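Local coordinates for protein ZmpA Glycopeptidase (Clostridium perfringens, PDB 6XSX) that probably cleaves glycoproteins as an M60-family metalloprotease (glycopeptidase), this chain being the catalytic module of a longer multidomain protein, at residues A[354-357]-A[358-362]; A[364-367]-A[368-372]; A[300-303]-A[304-308]; A[428-431]-A[432-435]; A[404-408]-A[409-413]. One frame throughout, in Å; residues are numbered along the deposited sequence.

All five contacts are local, each within one unbroken run of chain, so they follow in series and none nests or crosses. Contact 3 forms the first turns of helix 301-309. Contact 1 ends helix 347-361, and after one residue contact 2 opens helix 365-375. Contact 5 closes helix 403-408 with a glycine turn. Contact 4 is a tight turn in the loop between helices 415-421 and 437-440. Contact 1 is the hub and touches the other four. Gln359 reaches Trp366 of contact 2 and Arg308 of contact 3, while Gln357 reaches Trp432 of contact 4 and His409 of contact 5. Contacts 4 and 5 also touch, through Trp432 and Arg408.

Contact 1 (A[354-357]-A[358-362]); sequences PLWQ and LQLYD. With EDO (1,2-ethanediol), chain G.
Leu360 lies over one face of the Trp356 indole, one helical turn further on. Its CG makes a CH-pi contact, 4.0 Å from the centroid of the five-membered ring. The two methyls spread along the indole. Leu360 CD1 sits 3.6 Å from Trp356 NE1, and Leu360 CD2 sits 3.9 Å from Trp356 CZ2. Trp356 CG is anti to the backbone N (chi1 180°), and this swings the ring along the helix to meet the leucine. Gln359 CG approaches the other end of the indole obliquely, 4.0 Å from Trp356 CZ3.

Backbone bonds hold the same turns. Leu360 N bonds Trp356 O at 2.8 Å, and Tyr361 N bonds Gln357 O at 3.0 Å. Leu358 N makes a weak bond to Pro354 O.

At the helix end, Asp362 OD2 accepts a hydrogen bond from O2 of an ethanediol at 3.2 Å.

The side chains thus meet along the helix through apolar atoms, and the buried polar ends turn to other parts of the chain. Trp356 NE1 bonds Asp436, Gln357 bonds His409, Trp432 and Ala434, and Gln359 bonds Trp366. These bonds satisfy polar groups inside a packed core.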
# COMPACT_ATOMS: atom_id res chain seq x y z
N PRO A 354 10.44 -3.91 -13.95
CA PRO A 354 11.52 -2.97 -14.26
C PRO A 354 11.65 -1.80 -13.28
O PRO A 354 12.75 -1.29 -13.06
CB PRO A 354 11.15 -2.45 -15.67
CG PRO A 354 9.66 -2.74 -15.80
CD PRO A 354 9.48 -4.05 -15.06
N LEU A 355 10.51 -1.38 -12.73
CA LEU A 355 10.45 -0.26 -11.80
C LEU A 355 10.91 -0.74 -10.42
O LEU A 355 11.63 -0.02 -9.72
CB LEU A 355 9.02 0.28 -11.74
CG LEU A 355 8.53 0.95 -13.03
CD1 LEU A 355 7.03 1.24 -12.96
CD2 LEU A 355 9.30 2.22 -13.33
N TRP A 356 10.48 -1.94 -10.03
CA TRP A 356 10.89 -2.53 -8.77
C TRP A 356 12.42 -2.70 -8.73
O TRP A 356 13.06 -2.42 -7.72
CB TRP A 356 10.15 -3.85 -8.53
CG TRP A 356 10.54 -4.53 -7.25
CD1 TRP A 356 11.06 -5.77 -7.10
CD2 TRP A 356 10.45 -3.96 -5.93
NE1 TRP A 356 11.28 -6.04 -5.77
CE2 TRP A 356 10.93 -4.94 -5.03
CE3 TRP A 356 10.02 -2.73 -5.41
CZ2 TRP A 356 10.99 -4.73 -3.65
CZ3 TRP A 356 10.08 -2.52 -4.04
CH2 TRP A 356 10.56 -3.51 -3.18
N GLN A 357 12.99 -3.15 -9.85
CA GLN A 357 14.43 -3.35 -9.98
C GLN A 357 15.18 -2.04 -9.74
O GLN A 357 16.21 -2.04 -9.05
CB GLN A 357 14.79 -3.89 -11.36
CG GLN A 357 14.35 -5.32 -11.59
CD GLN A 357 14.84 -5.87 -12.90
OE1 GLN A 357 14.73 -5.22 -13.94
NE2 GLN A 357 15.40 -7.07 -12.86
N LEU A 358 14.70 -0.94 -10.33
CA LEU A 358 15.32 0.37 -10.13
C LEU A 358 15.24 0.77 -8.67
O LEU A 358 16.15 1.44 -8.18
CB LEU A 358 14.66 1.41 -11.04
CG LEU A 358 14.80 1.18 -12.54
CD1 LEU A 358 14.01 2.20 -13.35
CD2 LEU A 358 16.27 1.18 -12.97
N GLN A 359 14.17 0.35 -7.97
CA GLN A 359 13.97 0.68 -6.56
C GLN A 359 14.86 -0.19 -5.68
O GLN A 359 15.33 0.25 -4.64
CB GLN A 359 12.49 0.53 -6.18
CG GLN A 359 12.20 0.78 -4.70
CD GLN A 359 12.41 2.22 -4.28
OE1 GLN A 359 12.47 3.13 -5.09
NE2 GLN A 359 12.53 2.43 -2.98
N LEU A 360 15.09 -1.44 -6.10
CA LEU A 360 16.04 -2.29 -5.39
C LEU A 360 17.44 -1.67 -5.51
O LEU A 360 18.20 -1.67 -4.54
CB LEU A 360 16.01 -3.70 -6.01
CG LEU A 360 14.79 -4.56 -5.67
CD1 LEU A 360 14.73 -5.78 -6.59
CD2 LEU A 360 14.83 -5.03 -4.23
N TYR A 361 17.76 -1.13 -6.69
CA TYR A 361 19.07 -0.58 -6.97
C TYR A 361 19.31 0.69 -6.16
O TYR A 361 20.40 0.88 -5.63
CB TYR A 361 19.25 -0.33 -8.47
CG TYR A 361 20.51 0.43 -8.83
CD1 TYR A 361 21.76 -0.15 -8.68
CD2 TYR A 361 20.46 1.73 -9.31
CE1 TYR A 361 22.93 0.53 -9.00
CE2 TYR A 361 21.61 2.43 -9.64
CZ TYR A 361 22.85 1.82 -9.49
OH TYR A 361 23.99 2.51 -9.79
N ASP A 362 18.27 1.54 -6.06
CA ASP A 362 18.37 2.81 -5.37
C ASP A 362 17.01 3.17 -4.77
O ASP A 362 16.08 3.58 -5.48
CB ASP A 362 18.88 3.90 -6.32
CG ASP A 362 19.17 5.25 -5.67
OD1 ASP A 362 18.57 5.56 -4.62
OD2 ASP A 362 19.98 5.99 -6.24
C1 EDO G . 17.26 7.63 -7.99
O1 EDO G . 16.81 8.73 -7.21
C2 EDO G . 18.55 7.91 -8.67
O2 EDO G . 19.43 8.66 -7.86

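Contact 2 (A[364-367]-A[368-372]); sequences TFWP and RFEQE. With EDO (1,2-ethanediol), chain G.
The O1 hydroxyl of a bound 1,2-ethanediol is gripped by Thr364 and Arg368 together. It donates to Thr364 OG1 at 2.7 Å. Arg368 NH1 donates to the same O1 at 2.8 Å, from the edge of the guanidinium. A bend in the arginine chain at chi3 (59°) turns the group back toward the threonine. Thr364 OG1 has a second partner in Asp362 OD1. The diol probably comes from the crystallisation liquor.

Behind this polar end, the first turn of the helix is aromatic. The six-membered ring of Trp366 and the ring of Phe369 are near parallel, with planes 23° apart, but shifted until little of one lies over the other. They touch where Trp366 CZ3 meets Phe369 CD2 at 3.3 Å. Phe365 and Phe369 lie side by side and point the same way. Their planes are 47° apart, so the pair is oblique, with centroids of Phe365 and Phe369 5.1 Å apart. Phe369 CB adds a CH-pi contact over one face of Phe365.

Glu370 covers part of the Trp366 indole. Its CG lies 3.8 Å from the centroid of the Trp366 five-membered ring. The carboxylate stays roughly flat to the indole, with Glu370 OE2 3.4 Å from Trp366 CZ2. The backbones of the two residues are joined by a bond from Glu370 N to Trp366 O, 2.8 Å long.

Phe365 continues onto Leu355 and Leu358 of helix 347-361, and Trp366 meets the rings of Tyr223 and Trp224. Phe365, Trp366 and Phe369 thus form an aromatic cluster at the N-terminal turn of helix 365-375, within the enhancin-like peptidase M60 region.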
# COMPACT_ATOMS: atom_id res chain seq x y z
N THR A 364 15.91 5.58 -3.31
CA THR A 364 15.40 6.93 -3.49
C THR A 364 14.59 7.06 -4.79
O THR A 364 14.05 8.13 -5.07
CB THR A 364 16.49 8.01 -3.48
OG1 THR A 364 17.31 7.90 -4.65
CG2 THR A 364 17.33 8.02 -2.22
N PHE A 365 14.51 5.99 -5.58
CA PHE A 365 13.89 6.09 -6.90
C PHE A 365 12.40 6.41 -6.79
O PHE A 365 11.93 7.37 -7.39
CB PHE A 365 14.13 4.82 -7.73
CG PHE A 365 13.26 4.70 -8.96
CD1 PHE A 365 13.34 5.63 -9.99
CD2 PHE A 365 12.35 3.66 -9.10
CE1 PHE A 365 12.54 5.52 -11.12
CE2 PHE A 365 11.55 3.56 -10.23
CZ PHE A 365 11.64 4.49 -11.23
N TRP A 366 11.65 5.58 -6.06
CA TRP A 366 10.20 5.62 -6.16
C TRP A 366 9.63 6.98 -5.73
O TRP A 366 8.85 7.58 -6.47
CB TRP A 366 9.52 4.44 -5.45
CG TRP A 366 8.08 4.32 -5.83
CD1 TRP A 366 6.99 4.49 -5.03
CD2 TRP A 366 7.57 4.08 -7.16
NE1 TRP A 366 5.84 4.34 -5.76
CE2 TRP A 366 6.16 4.10 -7.07
CE3 TRP A 366 8.17 3.83 -8.40
CZ2 TRP A 366 5.35 3.88 -8.18
CZ3 TRP A 366 7.36 3.63 -9.51
CH2 TRP A 366 5.97 3.65 -9.39
N PRO A 367 9.98 7.53 -4.54
CA PRO A 367 9.46 8.83 -4.11
C PRO A 367 9.66 9.91 -5.18
O PRO A 367 8.73 10.67 -5.49
CB PRO A 367 10.20 9.13 -2.80
CG PRO A 367 11.34 8.12 -2.74
CD PRO A 367 10.87 6.92 -3.53
N ARG A 368 10.84 9.91 -5.80
CA ARG A 368 11.18 10.90 -6.82
C ARG A 368 10.37 10.64 -8.09
O ARG A 368 9.90 11.59 -8.71
CB ARG A 368 12.69 10.93 -7.06
CG ARG A 368 13.52 11.30 -5.83
CD ARG A 368 15.01 11.31 -6.12
NE ARG A 368 15.26 12.28 -7.19
CZ ARG A 368 16.28 12.28 -8.05
NH1 ARG A 368 17.20 11.33 -8.02
NH2 ARG A 368 16.35 13.23 -8.97
N PHE A 369 10.21 9.36 -8.47
CA PHE A 369 9.39 9.01 -9.62
C PHE A 369 7.95 9.48 -9.41
O PHE A 369 7.38 10.15 -10.28
CB PHE A 369 9.53 7.52 -9.93
CG PHE A 369 8.86 7.01 -11.18
CD1 PHE A 369 9.52 7.02 -12.40
CD2 PHE A 369 7.58 6.45 -11.13
CE1 PHE A 369 8.92 6.51 -13.54
CE2 PHE A 369 6.98 5.95 -12.28
CZ PHE A 369 7.65 5.98 -13.48
N GLU A 370 7.37 9.14 -8.25
CA GLU A 370 6.02 9.57 -7.89
C GLU A 370 5.90 11.10 -7.95
O GLU A 370 4.89 11.62 -8.43
CB GLU A 370 5.58 9.06 -6.52
CG GLU A 370 5.14 7.60 -6.50
CD GLU A 370 4.21 7.15 -7.62
OE1 GLU A 370 3.08 6.74 -7.32
OE2 GLU A 370 4.65 7.17 -8.79
N GLN A 371 6.93 11.80 -7.44
CA GLN A 371 6.96 13.26 -7.43
C GLN A 371 6.87 13.81 -8.85
O GLN A 371 6.15 14.78 -9.09
CB GLN A 371 8.19 13.80 -6.69
CG GLN A 371 8.05 13.79 -5.18
CD GLN A 371 9.38 14.07 -4.52
OE1 GLN A 371 10.43 14.00 -5.15
NE2 GLN A 371 9.35 14.37 -3.22
N GLU A 372 7.59 13.19 -9.80
CA GLU A 372 7.55 13.67 -11.18
C GLU A 372 6.14 13.58 -11.75
O GLU A 372 5.69 14.51 -12.43
CB GLU A 372 8.51 12.91 -12.09
CG GLU A 372 9.97 13.24 -11.81
CD GLU A 372 10.36 14.67 -12.15
OE1 GLU A 372 10.03 15.12 -13.26
OE2 GLU A 372 10.98 15.32 -11.30
C1 EDO G . 17.26 7.63 -7.99
O1 EDO G . 16.81 8.73 -7.21
C2 EDO G . 18.55 7.91 -8.67
O2 EDO G . 19.43 8.66 -7.86

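Contact 3 (A[300-303]-A[304-308]); sequences NMLP and LHFER
Leu302 and Phe306 lie side by side, one helical turn apart, and point the same way. Leu302 CD1 touches the ring at Phe306 CE2, 3.9 Å away. Leu302 CG is anti to its own backbone N (chi1 -176°), which sends the branch forward along the helix. Phe306 has an unusual chi1 of -93°. At this angle the ring has an edge toward Leu302 O, with Phe306 CD2 3.8 Å from that oxygen. Leu302 O also accepts from Phe306 N at 3.1 Å, so ring and amide of one residue meet the same carbonyl.

Asn300 O is met in a similar double way. Leu304 N donates to it at 3.2 Å, and Leu304 CG packs 3.2 Å from the same Asn300 O. Pro303 has no N-H to give, but its carbonyl is bonded: Pro303 O accepts from Glu307 N at 3.0 Å. Glu307 CG lies alongside, 3.5 Å from Pro303 O.

These turns open helix 301-309 in the catalytic module. Asn300 leans on Trp277 and His281 of helix 277-286, whose HExxH sequence pattern is consistent with the zinc site of a metallopeptidase, though no metal is bound to it here.

Further out, His305 NE2 bonds Glu219 while its ring stacks on Tyr223, whose hydroxyl reaches Met301 O, and Glu307 forms a salt bridge with Arg318 through OE2 and takes the backbone N of Asn315 with OE1. Met301 and Leu304 pack against Trp356 of helix 347-361.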
# COMPACT_ATOMS: atom_id res chain seq x y z
N ASN A 300 1.53 -1.52 -7.07
CA ASN A 300 2.16 -2.69 -6.49
C ASN A 300 3.48 -2.34 -5.82
O ASN A 300 4.03 -3.13 -5.06
CB ASN A 300 2.44 -3.73 -7.58
CG ASN A 300 1.17 -4.26 -8.20
OD1 ASN A 300 0.31 -4.78 -7.51
ND2 ASN A 300 1.04 -4.11 -9.51
N MET A 301 4.03 -1.17 -6.15
CA MET A 301 5.30 -0.77 -5.58
C MET A 301 5.16 -0.65 -4.07
O MET A 301 6.14 -0.86 -3.34
CB MET A 301 5.80 0.55 -6.16
CG MET A 301 6.30 0.43 -7.59
SD MET A 301 7.81 -0.60 -7.78
CE MET A 301 9.03 0.54 -7.12
N LEU A 302 3.94 -0.35 -3.61
CA LEU A 302 3.72 -0.15 -2.18
C LEU A 302 3.80 -1.47 -1.42
O LEU A 302 4.63 -1.61 -0.52
CB LEU A 302 2.43 0.64 -1.89
CG LEU A 302 2.22 0.96 -0.40
CD1 LEU A 302 3.27 1.94 0.12
CD2 LEU A 302 0.82 1.51 -0.13
N PRO A 303 2.97 -2.50 -1.72
CA PRO A 303 3.11 -3.78 -1.01
C PRO A 303 4.51 -4.40 -1.14
O PRO A 303 5.00 -4.97 -0.17
CB PRO A 303 1.96 -4.64 -1.57
CG PRO A 303 1.60 -3.98 -2.90
CD PRO A 303 1.84 -2.51 -2.67
N LEU A 304 5.17 -4.23 -2.30
CA LEU A 304 6.52 -4.76 -2.48
C LEU A 304 7.48 -4.12 -1.48
O LEU A 304 8.31 -4.82 -0.90
CB LEU A 304 7.01 -4.56 -3.92
CG LEU A 304 6.31 -5.39 -5.00
CD1 LEU A 304 6.68 -4.90 -6.39
CD2 LEU A 304 6.63 -6.87 -4.87
N HIS A 305 7.36 -2.80 -1.28
CA HIS A 305 8.22 -2.05 -0.37
C HIS A 305 8.05 -2.56 1.06
O HIS A 305 9.04 -2.78 1.76
CB HIS A 305 7.96 -0.54 -0.49
CG HIS A 305 8.63 0.32 0.54
ND1 HIS A 305 9.99 0.52 0.57
CD2 HIS A 305 8.10 1.07 1.53
CE1 HIS A 305 10.29 1.36 1.54
NE2 HIS A 305 9.14 1.70 2.17
N PHE A 306 6.78 -2.76 1.46
CA PHE A 306 6.43 -3.22 2.79
C PHE A 306 6.96 -4.63 3.02
O PHE A 306 7.31 -4.97 4.15
CB PHE A 306 4.95 -2.98 3.11
CG PHE A 306 4.70 -1.67 3.81
CD1 PHE A 306 4.84 -1.55 5.18
CD2 PHE A 306 4.37 -0.53 3.09
CE1 PHE A 306 4.63 -0.33 5.82
CE2 PHE A 306 4.16 0.69 3.72
CZ PHE A 306 4.29 0.78 5.09
N GLU A 307 7.03 -5.43 1.95
CA GLU A 307 7.68 -6.73 1.99
C GLU A 307 9.18 -6.55 2.24
O GLU A 307 9.75 -7.20 3.13
CB GLU A 307 7.39 -7.50 0.70
CG GLU A 307 6.06 -8.22 0.75
CD GLU A 307 5.57 -8.84 -0.54
OE1 GLU A 307 6.00 -8.37 -1.63
OE2 GLU A 307 4.76 -9.78 -0.45
N ARG A 308 9.82 -5.67 1.47
CA ARG A 308 11.26 -5.48 1.57
C ARG A 308 11.65 -4.94 2.95
O ARG A 308 12.61 -5.43 3.54
CB ARG A 308 11.77 -4.53 0.48
CG ARG A 308 13.25 -4.19 0.61
CD ARG A 308 13.56 -2.93 -0.18
NE ARG A 308 14.99 -2.76 -0.39
CZ ARG A 308 15.55 -1.88 -1.22
NH1 ARG A 308 14.80 -1.06 -1.95
NH2 ARG A 308 16.86 -1.82 -1.32

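Contact 4 (A[428-431]-A[432-435]); sequences SNKL and WYAN
Trp432 CG stands between its backbone N and carbonyl carbon (chi1 45°), a crowded position that folds the indole back over Lys430. Lys430 CG takes the place beside the backbone N (chi1 -56°), and the chain then runs out extended along Tyr433.

The first torsion puts the indole face on backbone. Lys430 CA lies 3.9 Å from the centroid of the Trp432 six-membered ring and 9° off its normal, a CH-pi contact. Leu431 N is over the same ring system, 3.8 Å from Trp432 CE3. The second torsion sets Lys430 and Tyr433 side by side, pointing the same way. Lys430 CD is 3.7 Å from Tyr433 CE2, an oblique approach to the ring. Both chains end at one carboxylate: Lys430 NZ makes a salt bridge to Glu482, and Tyr433 OH bonds the same oxygen.

The backbone here is a short 3-10 turn. Tyr433 N bonds Lys430 O at 2.9 Å, and Ala434 N bonds Leu431 O at 3.0 Å. Just before this turn, Lys430 centres an inverse gamma turn, closed by a weak bond from Leu431 N to Asn429 O.

Asn435 ties the exit down. Its ND2 bonds Tyr433 O at 3.2 Å and also Ile479 O, and its OD1 caps the backbone N of Lys437, at the start of helix 437-440. The Tyr433 ring stacks on Phe492 and meets Tyr516 edge-to-face, both from strands near the C terminus, while Trp432 packs on Arg408 and Glu404 of helix 403-408.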
# COMPACT_ATOMS: atom_id res chain seq x y z
N SER A 428 26.29 1.74 -16.29
CA SER A 428 27.41 0.86 -16.51
C SER A 428 27.18 -0.47 -15.80
O SER A 428 28.06 -1.32 -15.79
CB SER A 428 28.71 1.50 -16.08
OG SER A 428 28.64 1.90 -14.72
N ASN A 429 26.01 -0.61 -15.16
CA ASN A 429 25.60 -1.84 -14.52
C ASN A 429 24.41 -2.41 -15.29
O ASN A 429 23.56 -1.66 -15.77
CB ASN A 429 25.11 -1.63 -13.08
CG ASN A 429 26.11 -0.94 -12.18
OD1 ASN A 429 26.23 0.29 -12.19
ND2 ASN A 429 26.82 -1.72 -11.38
N LYS A 430 24.34 -3.75 -15.35
CA LYS A 430 23.19 -4.42 -15.94
C LYS A 430 22.05 -4.44 -14.93
O LYS A 430 21.79 -5.44 -14.27
CB LYS A 430 23.60 -5.80 -16.47
CG LYS A 430 24.75 -5.76 -17.48
CD LYS A 430 24.93 -7.09 -18.22
CE LYS A 430 26.04 -7.04 -19.26
NZ LYS A 430 26.31 -8.39 -19.80
N LEU A 431 21.36 -3.30 -14.81
CA LEU A 431 20.38 -3.07 -13.76
C LEU A 431 19.25 -4.09 -13.87
O LEU A 431 18.59 -4.37 -12.87
CB LEU A 431 19.86 -1.64 -13.86
CG LEU A 431 20.89 -0.52 -13.70
CD1 LEU A 431 20.22 0.83 -13.89
CD2 LEU A 431 21.58 -0.57 -12.33
N TRP A 432 19.05 -4.67 -15.06
CA TRP A 432 17.97 -5.62 -15.27
C TRP A 432 18.26 -6.97 -14.60
O TRP A 432 17.41 -7.86 -14.65
CB TRP A 432 17.65 -5.81 -16.76
CG TRP A 432 18.87 -5.95 -17.61
CD1 TRP A 432 19.47 -7.12 -17.99
CD2 TRP A 432 19.67 -4.89 -18.17
NE1 TRP A 432 20.58 -6.86 -18.76
CE2 TRP A 432 20.73 -5.50 -18.88
CE3 TRP A 432 19.59 -3.49 -18.13
CZ2 TRP A 432 21.70 -4.75 -19.55
CZ3 TRP A 432 20.56 -2.75 -18.79
CH2 TRP A 432 21.59 -3.38 -19.49
N TYR A 433 19.43 -7.12 -13.97
CA TYR A 433 19.70 -8.33 -13.21
C TYR A 433 19.27 -8.17 -11.75
O TYR A 433 19.38 -9.12 -10.97
CB TYR A 433 21.17 -8.75 -13.30
CG TYR A 433 21.66 -9.28 -14.63
CD1 TYR A 433 20.78 -9.83 -15.56
CD2 TYR A 433 23.01 -9.27 -14.96
CE1 TYR A 433 21.22 -10.31 -16.78
CE2 TYR A 433 23.46 -9.75 -16.17
CZ TYR A 433 22.57 -10.28 -17.09
OH TYR A 433 23.00 -10.76 -18.29
N ALA A 434 18.79 -6.97 -11.36
CA ALA A 434 18.36 -6.76 -9.98
C ALA A 434 17.28 -7.77 -9.61
O ALA A 434 16.42 -8.08 -10.43
CB ALA A 434 17.86 -5.35 -9.77
N ASN A 435 17.35 -8.26 -8.37
CA ASN A 435 16.36 -9.18 -7.83
C ASN A 435 16.39 -9.12 -6.30
O ASN A 435 17.28 -8.50 -5.72
CB ASN A 435 16.52 -10.60 -8.40
CG ASN A 435 17.77 -11.29 -7.90
OD1 ASN A 435 17.79 -11.78 -6.78
ND2 ASN A 435 18.81 -11.34 -8.72

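Contact 5 (A[404-408]-A[409-413]); sequences EHFER and HGMDV
Helix 403-408 ends in a Schellman motif, with Gly410 at a positive phi (97°) that glycine reaches easily, Gly410 N bonded to Glu407 O at 3.0 Å, and Phe406 O accepting from His409 N and, weakly, from Met411 N at 3.4 Å.

The two histidines point the same way and meet edge-to-face. The edge of His409 points at the face of the His405 ring, with centroids of His405 and His409 5.3 Å apart and planes at 62°. His409 CD2 also lies 3.2 Å from His405 O, close to the imidazole plane. His405 NE2 bonds Pro354 O, and His409 NE2 bonds Gln357 OE1.

Beyond the glycine the chain turns back along the helix. Met411 CE touches Phe406 CD1 at 3.6 Å, and its sulfur lies obliquely to the ring in a Met-aromatic contact. Val413 CG2 packs on Glu407 CB at 3.9 Å.

Within the helix, Arg408 grips one oxygen side-on in a salt bridge. Its NE and NH2 both bond Glu404 OE1, Arg408 NE at 2.9 Å and Arg408 NH2 at 3.1 Å. That oxygen lies in the guanidinium plane, so the group is held flat. Arg408 NH2 also reaches Asp333, and NH1 bonds Val330 O.

Three neighbouring helices meet the turn. Phe406 and Met411 pack on Val391 of helix 383-398, His409 on Ile326 of helix 321-331, and Phe406 on Pro354 of helix 347-361.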
# COMPACT_ATOMS: atom_id res chain seq x y z
N GLU A 404 17.40 0.97 -22.77
CA GLU A 404 17.78 -0.43 -22.90
C GLU A 404 17.15 -1.26 -21.78
O GLU A 404 16.61 -2.34 -22.05
CB GLU A 404 19.31 -0.58 -22.97
CG GLU A 404 19.76 -2.02 -22.92
CD GLU A 404 21.25 -2.23 -23.08
OE1 GLU A 404 21.68 -3.40 -23.11
OE2 GLU A 404 21.99 -1.22 -23.16
N HIS A 405 17.23 -0.76 -20.54
CA HIS A 405 16.67 -1.42 -19.37
C HIS A 405 15.21 -1.83 -19.63
O HIS A 405 14.83 -2.98 -19.43
CB HIS A 405 16.80 -0.51 -18.13
CG HIS A 405 16.18 -1.06 -16.89
ND1 HIS A 405 16.77 -2.06 -16.15
CD2 HIS A 405 15.02 -0.76 -16.26
CE1 HIS A 405 16.00 -2.36 -15.12
NE2 HIS A 405 14.92 -1.57 -15.16
N PHE A 406 14.41 -0.86 -20.09
CA PHE A 406 12.99 -1.10 -20.30
C PHE A 406 12.75 -1.96 -21.54
O PHE A 406 11.89 -2.85 -21.51
CB PHE A 406 12.23 0.22 -20.32
CG PHE A 406 11.97 0.84 -18.96
CD1 PHE A 406 10.91 0.41 -18.18
CD2 PHE A 406 12.78 1.87 -18.48
CE1 PHE A 406 10.67 0.98 -16.94
CE2 PHE A 406 12.53 2.45 -17.25
CZ PHE A 406 11.48 2.00 -16.47
N GLU A 407 13.50 -1.73 -22.62
CA GLU A 407 13.28 -2.55 -23.80
C GLU A 407 13.69 -4.01 -23.55
O GLU A 407 13.13 -4.91 -24.18
CB GLU A 407 13.69 -1.87 -25.11
CG GLU A 407 15.15 -1.98 -25.48
CD GLU A 407 15.59 -1.12 -26.66
OE1 GLU A 407 16.74 -0.63 -26.63
OE2 GLU A 407 14.79 -0.93 -27.61
N ARG A 408 14.59 -4.25 -22.58
CA ARG A 408 14.98 -5.62 -22.28
C ARG A 408 13.84 -6.38 -21.59
O ARG A 408 13.80 -7.60 -21.63
CB ARG A 408 16.27 -5.67 -21.46
CG ARG A 408 17.52 -5.39 -22.28
CD ARG A 408 18.75 -5.70 -21.46
NE ARG A 408 19.94 -5.63 -22.29
CZ ARG A 408 20.55 -6.68 -22.82
NH1 ARG A 408 20.10 -7.92 -22.60
NH2 ARG A 408 21.62 -6.49 -23.58
N HIS A 409 12.91 -5.64 -20.96
CA HIS A 409 11.74 -6.23 -20.33
C HIS A 409 10.64 -6.48 -21.35
O HIS A 409 9.58 -7.02 -21.01
CB HIS A 409 11.25 -5.32 -19.19
CG HIS A 409 12.03 -5.49 -17.93
ND1 HIS A 409 11.65 -6.38 -16.94
CD2 HIS A 409 13.17 -4.90 -17.49
CE1 HIS A 409 12.51 -6.32 -15.94
NE2 HIS A 409 13.45 -5.42 -16.25
N GLY A 410 10.89 -6.07 -22.60
CA GLY A 410 10.02 -6.34 -23.73
C GLY A 410 9.08 -5.17 -24.05
O GLY A 410 8.13 -5.34 -24.79
N MET A 411 9.36 -4.00 -23.47
CA MET A 411 8.59 -2.81 -23.77
C MET A 411 9.09 -2.22 -25.09
O MET A 411 10.28 -2.33 -25.41
CB MET A 411 8.74 -1.77 -22.67
CG MET A 411 7.96 -0.51 -22.94
SD MET A 411 8.47 0.82 -21.84
CE MET A 411 7.96 0.13 -20.26
N ASP A 412 8.17 -1.61 -25.85
CA ASP A 412 8.52 -1.00 -27.13
C ASP A 412 8.88 0.46 -26.88
O ASP A 412 7.99 1.29 -26.68
CB ASP A 412 7.38 -1.13 -28.14
CG ASP A 412 7.80 -0.92 -29.59
OD1 ASP A 412 8.67 -0.06 -29.85
OD2 ASP A 412 7.25 -1.63 -30.45
N VAL A 413 10.18 0.77 -26.91
CA VAL A 413 10.64 2.12 -26.66
C VAL A 413 10.83 2.81 -28.01
O VAL A 413 11.52 2.27 -28.87
CB VAL A 413 11.92 2.12 -25.80
CG1 VAL A 413 12.47 3.52 -25.60
CG2 VAL A 413 11.70 1.43 -24.47